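Local coordinates for KLLA0F20702p (Kluyveromyces lactis, PDB 5Y5A), which probably helps recruit telomerase to telomeres, as a yeast Est1-type subunit that binds the telomeric protein Cdc13, at residues 77-80 with 81-85; 129-132 with 133-137. One frame throughout, in Å; residues are numbered along the deposited sequence.

Contact 1: residues 77-80 with 81-85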
loop_
_atom_site.group_PDB
_atom_site.type_symbol
_atom_site.label_atom_id
_atom_site.label_comp_id
_atom_site.label_asym_id
_atom_site.label_seq_id
_atom_site.Cartn_x
_atom_site.Cartn_y
_atom_site.Cartn_z
ATOM N N ASP A 77 -14.937 9.151 -20.876
ATOM C CA ASP A 77 -16.064 8.291 -20.594
ATOM C C ASP A 77 -15.608 6.889 -20.214
ATOM O O ASP A 77 -16.279 6.210 -19.441
ATOM C CB ASP A 77 -17.000 8.236 -21.798
ATOM C CG ASP A 77 -17.576 9.594 -22.148
ATOM O OD1 ASP A 77 -17.740 10.421 -21.226
ATOM O OD2 ASP A 77 -17.864 9.835 -23.340
ATOM N N ALA A 78 -14.455 6.474 -20.735
ATOM C CA ALA A 78 -14.027 5.074 -20.668
ATOM C C ALA A 78 -13.995 4.497 -19.254
ATOM O O ALA A 78 -14.693 3.524 -18.964
ATOM C CB ALA A 78 -12.674 4.920 -21.309
ATOM N N HIS A 79 -13.191 5.085 -18.376
ATOM C CA HIS A 79 -13.051 4.548 -17.027
ATOM C C HIS A 79 -14.332 4.752 -16.220
ATOM O O HIS A 79 -14.578 4.048 -15.243
ATOM C CB HIS A 79 -11.854 5.186 -16.311
ATOM C CG HIS A 79 -12.140 6.537 -15.734
ATOM N ND1 HIS A 79 -12.463 6.723 -14.406
ATOM C CD2 HIS A 79 -12.149 7.766 -16.300
ATOM C CE1 HIS A 79 -12.660 8.010 -14.180
ATOM N NE2 HIS A 79 -12.477 8.665 -15.313
ATOM N N ARG A 80 -15.148 5.715 -16.635
ATOM C CA ARG A 80 -16.435 5.951 -15.995
ATOM C C ARG A 80 -17.429 4.869 -16.408
ATOM O O ARG A 80 -18.225 4.388 -15.600
ATOM C CB ARG A 80 -16.966 7.341 -16.352
ATOM C CG ARG A 80 -16.142 8.481 -15.772
ATOM C CD ARG A 80 -16.648 9.849 -16.221
ATOM N NE ARG A 80 -16.013 10.933 -15.470
ATOM C CZ ARG A 80 -16.158 12.227 -15.745
ATOM N NH1 ARG A 80 -16.914 12.614 -16.765
ATOM N NH2 ARG A 80 -15.542 13.137 -15.000
ATOM N N ILE A 81 -17.370 4.487 -17.677
ATOM C CA ILE A 81 -18.220 3.421 -18.190
ATOM C C ILE A 81 -17.929 2.120 -17.447
ATOM O O ILE A 81 -18.845 1.369 -17.116
ATOM C CB ILE A 81 -18.018 3.228 -19.702
ATOM C CG1 ILE A 81 -18.609 4.415 -20.462
ATOM C CG2 ILE A 81 -18.656 1.937 -20.173
ATOM C CD1 ILE A 81 -18.251 4.436 -21.920
ATOM N N LEU A 82 -16.655 1.879 -17.161
ATOM C CA LEU A 82 -16.247 0.662 -16.474
ATOM C C LEU A 82 -16.640 0.674 -14.995
ATOM O O LEU A 82 -16.916 -0.376 -14.417
ATOM C CB LEU A 82 -14.738 0.458 -16.617
ATOM C CG LEU A 82 -14.242 0.263 -18.050
ATOM C CD1 LEU A 82 -12.729 0.363 -18.125
ATOM C CD2 LEU A 82 -14.718 -1.079 -18.600
ATOM N N ASP A 83 -16.646 1.857 -14.384
ATOM C CA ASP A 83 -17.036 1.987 -12.979
ATOM C C ASP A 83 -18.542 1.766 -12.824
ATOM O O ASP A 83 -18.983 1.075 -11.911
ATOM C CB ASP A 83 -16.630 3.356 -12.421
ATOM C CG ASP A 83 -15.140 3.447 -12.101
ATOM O OD1 ASP A 83 -14.506 2.403 -11.839
ATOM O OD2 ASP A 83 -14.598 4.570 -12.100
ATOM N N LEU A 84 -19.331 2.340 -13.725
ATOM C CA LEU A 84 -20.767 2.089 -13.725
ATOM C C LEU A 84 -21.074 0.626 -14.051
ATOM O O LEU A 84 -22.121 0.090 -13.663
ATOM C CB LEU A 84 -21.474 3.004 -14.726
ATOM C CG LEU A 84 -21.564 4.486 -14.360
ATOM C CD1 LEU A 84 -22.207 5.264 -15.491
ATOM C CD2 LEU A 84 -22.345 4.677 -13.070
ATOM N N THR A 85 -20.160 -0.012 -14.776
ATOM C CA THR A 85 -20.318 -1.411 -15.143
ATOM C C THR A 85 -20.146 -2.310 -13.925
ATOM O O THR A 85 -20.951 -3.212 -13.679
ATOM C CB THR A 85 -19.314 -1.821 -16.228
ATOM O OG1 THR A 85 -19.596 -1.097 -17.435
ATOM C CG2 THR A 85 -19.417 -3.313 -16.492
#
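D77 and I81 meet where helix 78-105 is getting under way. Backbone bonds run through the turn: I81 N reaches D77 O at 2.7 Å, L82 N takes A78 O, D83 N takes H79 O, and L84 N takes R80 O. I81 lies over the D77 carbonyl: CG1, anti to the carbonyl carbon (chi1 -71°), comes to 3.1 Å from D77 O, and CD1 makes the apolar touch on D77 CB at 4.0 Å. A branched aliphatic residue suits this spot, since its CG1-CD1 arm can lie beside the carbonyl and still fill a buried place; an alanine here would probably leave D77 CB without its apolar neighbour and open a gap against S52. Among the polar side chains, D83 OD2 stands 3.8 Å from H79 ND1, too far for a hydrogen bond, with the imidazole and carboxylate planes nearly perpendicular (89°); H79 ND1 is buried without a polar partner. D83 OD1 instead takes a salt bridge from R190 NE and a hydrogen bond with Y194 OH. T85 OG1 returns to I81 O at 2.6 Å, so its hydroxyl is satisfied inside the helix. Around this turn, helix 33-53 receives D77, A78 and I81, helix 179-206 meets A78, H79 and L82, and L84 rests on helix 7-21.

Contact 2: residues 129-132 with 133-137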
loop_
_atom_site.group_PDB
_atom_site.type_symbol
_atom_site.label_atom_id
_atom_site.label_comp_id
_atom_site.label_asym_id
_atom_site.label_seq_id
_atom_site.Cartn_x
_atom_site.Cartn_y
_atom_site.Cartn_z
ATOM N N GLN A 129 -17.790 -14.327 -19.319
ATOM C CA GLN A 129 -18.282 -13.140 -20.012
ATOM C C GLN A 129 -17.835 -11.875 -19.294
ATOM O O GLN A 129 -17.350 -10.930 -19.920
ATOM C CB GLN A 129 -19.807 -13.174 -20.127
ATOM C CG GLN A 129 -20.310 -14.170 -21.156
ATOM C CD GLN A 129 -19.624 -13.990 -22.497
ATOM O OE1 GLN A 129 -19.688 -12.917 -23.100
ATOM N NE2 GLN A 129 -18.944 -15.035 -22.960
ATOM N N ILE A 130 -18.007 -11.877 -17.977
ATOM C CA ILE A 130 -17.586 -10.775 -17.130
ATOM C C ILE A 130 -16.110 -10.496 -17.329
ATOM O O ILE A 130 -15.702 -9.352 -17.521
ATOM C CB ILE A 130 -17.849 -11.076 -15.645
ATOM C CG1 ILE A 130 -19.348 -11.264 -15.405
ATOM C CG2 ILE A 130 -17.291 -9.959 -14.764
ATOM C CD1 ILE A 130 -19.689 -11.644 -13.987
ATOM N N HIS A 131 -15.315 -11.557 -17.291
ATOM C CA HIS A 131 -13.880 -11.424 -17.474
ATOM C C HIS A 131 -13.558 -10.879 -18.859
ATOM O O HIS A 131 -12.630 -10.087 -19.020
ATOM C CB HIS A 131 -13.182 -12.765 -17.267
ATOM C CG HIS A 131 -11.693 -12.682 -17.356
ATOM N ND1 HIS A 131 -11.000 -12.952 -18.517
ATOM C CD2 HIS A 131 -10.763 -12.338 -16.434
ATOM C CE1 HIS A 131 -9.707 -12.786 -18.302
ATOM N NE2 HIS A 131 -9.536 -12.415 -17.046
ATOM N N LYS A 132 -14.335 -11.300 -19.852
ATOM C CA LYS A 132 -14.096 -10.886 -21.228
ATOM C C LYS A 132 -14.378 -9.408 -21.437
ATOM O O LYS A 132 -13.668 -8.752 -22.185
ATOM C CB LYS A 132 -14.938 -11.714 -22.202
ATOM C CG LYS A 132 -14.261 -12.998 -22.645
ATOM C CD LYS A 132 -15.122 -13.790 -23.615
ATOM C CE LYS A 132 -14.471 -15.127 -23.952
ATOM N NZ LYS A 132 -15.318 -15.963 -24.845
ATOM N N LEU A 133 -15.409 -8.886 -20.780
ATOM C CA LEU A 133 -15.750 -7.472 -20.915
ATOM C C LEU A 133 -14.567 -6.569 -20.555
ATOM O O LEU A 133 -14.303 -5.568 -21.223
ATOM C CB LEU A 133 -16.951 -7.131 -20.041
ATOM C CG LEU A 133 -17.474 -5.698 -20.149
ATOM C CD1 LEU A 133 -18.084 -5.448 -21.511
ATOM C CD2 LEU A 133 -18.495 -5.442 -19.075
ATOM N N TYR A 134 -13.841 -6.937 -19.509
ATOM C CA TYR A 134 -12.721 -6.125 -19.050
ATOM C C TYR A 134 -11.447 -6.373 -19.844
ATOM O O TYR A 134 -10.732 -5.433 -20.186
ATOM C CB TYR A 134 -12.463 -6.376 -17.569
ATOM C CG TYR A 134 -13.584 -5.881 -16.695
ATOM C CD1 TYR A 134 -13.939 -4.535 -16.687
ATOM C CD2 TYR A 134 -14.290 -6.753 -15.879
ATOM C CE1 TYR A 134 -14.968 -4.074 -15.894
ATOM C CE2 TYR A 134 -15.320 -6.299 -15.079
ATOM C CZ TYR A 134 -15.655 -4.962 -15.091
ATOM O OH TYR A 134 -16.678 -4.509 -14.297
ATOM N N TYR A 135 -11.162 -7.639 -20.128
ATOM C CA TYR A 135 -9.961 -7.990 -20.871
ATOM C C TYR A 135 -10.064 -7.589 -22.349
ATOM O O TYR A 135 -9.047 -7.312 -22.983
ATOM C CB TYR A 135 -9.670 -9.489 -20.742
ATOM C CG TYR A 135 -8.322 -9.895 -21.298
ATOM C CD1 TYR A 135 -7.150 -9.534 -20.652
ATOM C CD2 TYR A 135 -8.224 -10.638 -22.467
ATOM C CE1 TYR A 135 -5.915 -9.895 -21.151
ATOM C CE2 TYR A 135 -6.991 -11.010 -22.973
ATOM C CZ TYR A 135 -5.839 -10.631 -22.312
ATOM O OH TYR A 135 -4.609 -10.993 -22.810
ATOM N N SER A 136 -11.282 -7.563 -22.894
ATOM C CA SER A 136 -11.501 -7.077 -24.262
ATOM C C SER A 136 -11.053 -5.635 -24.365
ATOM O O SER A 136 -10.406 -5.231 -25.333
ATOM C CB SER A 136 -12.975 -7.157 -24.677
ATOM O OG SER A 136 -13.443 -8.489 -24.745
ATOM N N THR A 137 -11.423 -4.858 -23.356
ATOM C CA THR A 137 -11.148 -3.435 -23.344
ATOM C C THR A 137 -9.642 -3.193 -23.297
ATOM O O THR A 137 -9.124 -2.357 -24.037
ATOM C CB THR A 137 -11.850 -2.761 -22.161
ATOM O OG1 THR A 137 -13.208 -3.220 -22.112
ATOM C CG2 THR A 137 -11.841 -1.252 -22.321
#
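Y134 and I130 lie side by side one helical turn apart, pointing the same way, and the tyrosine can be followed outward. Its CB sits 4.0 Å from H131 O. Because CG is placed beside the backbone N (chi1 -67°), the ring swings back along the helix; CG itself lies near I130 O, and CD2 comes to 3.4 Å from that oxygen. Further out, CE2 meets I130 CG2 at 4.2 Å, an apolar touch suited to a beta-branched neighbour. At the tip, OH hydrogen-bonds H90 ND1 on helix 78-105, which lets a tyrosine carry a polar group into a buried place, and the two rings meet at about 80°. Helix 113-144 packs here within the all-helical N-terminal part of Est1, whose sequence belongs to the TPR clan; I130 and Y134 also touch helix 179-206. On another side of the helix, H131 CE1 approaches Y135 CB at 4.1 Å; the two rings are near parallel but slid apart, centroids 6.0 Å from each other, and barely overlap. Y135 OH bonds L159 O. K132 O is gripped twice by S136, from N at 2.8 Å and from OG at 2.6 Å, the two donors arriving from opposite faces of the carbonyl plane. T137 OG1 bonds L133 O at 2.7 Å.

Contacts 1 and 2 belong to successive helices, 78-105 and 113-144, and their centres are about 13 Å apart. They touch directly through side-chain packing: T85 CG2 comes to 3.5 Å from L133 CD2, and L82 CD2 lies 4.0 Å from Y134 CD1. With its hydroxyl turned back to its own helix, T85 offers its methyl to the second helix, where CG2 also lies 3.7 Å from Y134 OH. Helices 33-53 and 179-206 receive side chains from both contacts, and C191 is shared, meeting L82 from 81-85 and T137 from 133-137. The two contacts thus form parts of one helical interface, lying on the same side of the chain's centre.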